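PDB 2QNU: type VI secretion system-associated protein TagF from Pseudomonas aeruginosa PAO1, which probably acts as an accessory, regulatory component of the bacterial type VI secretion system, a machine that injects effector proteins into neighbouring cells. Local coordinates for the interface of chains A and B. Sequence-based numbering; all coordinates share one arbitrary frame. Chains: chain A/B, Uncharacterized protein PA0076.

The interface of chains A and B. Residues chain A 97-98, 147-148, 178; chain B 221-222.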
ATOM      1  N   ALA A  97      16.358   1.504   5.490  1.00 38.98           N
ATOM      2  CA  ALA A  97      15.590   1.525   4.233  1.00 38.23           C
ATOM      3  C   ALA A  97      14.580   0.367   4.103  1.00 37.25           C
ATOM      4  O   ALA A  97      13.617   0.439   3.328  1.00 36.11           O
ATOM      5  CB  ALA A  97      16.589   1.478   3.059  1.00 39.49           C
ATOM      6  N   ASN A  98      14.807  -0.709   4.840  1.00 37.17           N
ATOM      7  CA  ASN A  98      13.828  -1.793   4.915  1.00 37.68           C
ATOM      8  C   ASN A  98      12.880  -1.670   6.117  1.00 38.22           C
ATOM      9  O   ASN A  98      12.243  -2.643   6.522  1.00 36.79           O
ATOM     10  CB  ASN A  98      14.504  -3.165   4.968  1.00 37.83           C
ATOM     11  CG  ASN A  98      15.098  -3.491   6.339  1.00 38.15           C
ATOM     12  OD1 ASN A  98      15.640  -2.618   7.008  1.00 40.54           O
ATOM     13  ND2 ASN A  98      15.022  -4.794   6.747  1.00 37.11           N
ATOM     14  N   ARG A 147      10.320  -4.764   7.253  1.00 37.87           N
ATOM     15  CA  ARG A 147       9.204  -4.974   6.416  1.00 36.44           C
ATOM     16  C   ARG A 147       9.320  -6.413   5.793  1.00 35.92           C
ATOM     17  O   ARG A 147      10.362  -7.031   5.889  1.00 35.02           O
ATOM     18  CB  ARG A 147       9.171  -3.890   5.393  1.00 35.75           C
ATOM     19  CG  ARG A 147      10.266  -4.054   4.342  1.00 37.21           C
ATOM     20  CD  ARG A 147      10.325  -2.860   3.456  1.00 36.26           C
ATOM     21  NE  ARG A 147       9.234  -2.851   2.499  1.00 35.74           N
ATOM     22  CZ  ARG A 147       8.861  -1.786   1.812  1.00 38.18           C
ATOM     23  NH1 ARG A 147       9.472  -0.613   2.019  1.00 36.42           N
ATOM     24  NH2 ARG A 147       7.869  -1.871   0.930  1.00 38.31           N
ATOM     25  N   ILE A 148       8.230  -6.896   5.208  1.00 35.43           N
ATOM     26  CA  ILE A 148       8.108  -8.230   4.547  1.00 35.18           C
ATOM     27  C   ILE A 148       9.097  -8.315   3.394  1.00 35.91           C
ATOM     28  O   ILE A 148       9.160  -7.417   2.559  1.00 34.48           O
ATOM     29  CB  ILE A 148       6.677  -8.371   3.957  1.00 34.72           C
ATOM     30  CG1 ILE A 148       5.584  -8.347   5.056  1.00 35.54           C
ATOM     31  CG2 ILE A 148       6.511  -9.651   3.137  1.00 35.15           C
ATOM     32  CD1 ILE A 148       5.606  -9.461   5.961  1.00 36.09           C
ATOM     33  N   ASP A 178       6.094   3.474   0.151  1.00 34.22           N
ATOM     34  CA  ASP A 178       7.276   3.651  -0.696  1.00 34.60           C
ATOM     35  C   ASP A 178       7.222   4.869  -1.623  1.00 33.19           C
ATOM     36  O   ASP A 178       6.256   5.103  -2.313  1.00 33.00           O
ATOM     37  CB  ASP A 178       7.465   2.438  -1.588  1.00 34.28           C
ATOM     38  CG  ASP A 178       7.934   1.189  -0.804  1.00 37.08           C
ATOM     39  OD1 ASP A 178       8.770   1.290   0.141  1.00 40.98           O
ATOM     40  OD2 ASP A 178       7.453   0.117  -1.166  1.00 36.28           O
TER
ATOM     41  N   PHE B 221      14.148  -6.282  -0.260  1.00 36.29           N
ATOM     42  CA  PHE B 221      14.079  -6.202   1.218  1.00 37.34           C
ATOM     43  C   PHE B 221      14.202  -7.631   1.814  1.00 36.92           C
ATOM     44  O   PHE B 221      13.572  -8.500   1.314  1.00 33.25           O
ATOM     45  CB  PHE B 221      12.734  -5.595   1.665  1.00 36.52           C
ATOM     46  CG  PHE B 221      12.457  -4.241   1.039  1.00 38.13           C
ATOM     47  CD1 PHE B 221      13.323  -3.184   1.257  1.00 35.73           C
ATOM     48  CD2 PHE B 221      11.364  -4.040   0.214  1.00 35.66           C
ATOM     49  CE1 PHE B 221      13.116  -1.928   0.625  1.00 37.69           C
ATOM     50  CE2 PHE B 221      11.151  -2.809  -0.381  1.00 37.50           C
ATOM     51  CZ  PHE B 221      12.037  -1.763  -0.183  1.00 37.13           C
ATOM     52  N   PRO B 222      15.067  -7.825   2.825  1.00 37.96           N
ATOM     53  CA  PRO B 222      15.422  -9.188   3.249  1.00 39.00           C
ATOM     54  C   PRO B 222      14.401  -9.828   4.173  1.00 41.45           C
ATOM     55  O   PRO B 222      13.527  -9.132   4.724  1.00 39.70           O
ATOM     56  CB  PRO B 222      16.745  -8.983   3.983  1.00 39.14           C
ATOM     57  CG  PRO B 222      16.697  -7.508   4.517  1.00 38.53           C
ATOM     58  CD  PRO B 222      15.873  -6.788   3.502  1.00 38.68           C
TER
HETATM   59  O   HOH W   1      12.828  -6.627   5.218  1.00 41.05           O
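B:Phe221 lies with one face of its ring against the side chain of A:Arg147, a flat stack of guanidinium on phenyl ring between two copies of this protein of the TagF N-terminal family. The patch is part of a two-fold symmetric interface, and its twin has the chains exchanged; the structure alone does not establish that the dimer is the biological one. Guanidinium and ring are only 9° from parallel, and CE2, at the rim of the ring, sits over the centre of the guanidinium, 3.3 Å from A:Arg147 CZ. The aliphatic part of the arginine follows the same face: its CD lies 3.6 Å from the ring centroid in a CH-pi contact, displaced towards the rim. A bend at chi3 (-76°) turns the guanidinium so that it runs on flat over the ring beyond CD. A:Asp178 holds the group's end, meeting it end-on at the edge. Its OD1 receives NH1 of A:Arg147 at 2.8 Å through the syn lone pair, close to the guanidinium plane, and OD2 takes NH2 at 2.9 Å, somewhat tilted. This two-pronged hydrogen bonding, with its NH1-OD1 salt bridge, restrains rotation of the guanidinium and keeps its face turned to the phenyl ring; the carboxylate may also temper the positive charge felt by the ring.

Next to the stack, the rim of B:Phe221 reaches the loop of A:Ala97 and A:Asn98, with CE1 3.6 Å from the carbonyl O of A:Ala97 and CD1 near CB of A:Asn98. The side chain of A:Asn98 crosses that of B:Pro222 at about a right angle, ND2 3.9 Å from CG of the proline. Polar contact between the chains here runs through water 1, which is bonded to ND2 of A:Asn98 and to the carbonyl oxygens of A:Arg147 and B:Pro222, the latter at 2.6 Å from the water oxygen.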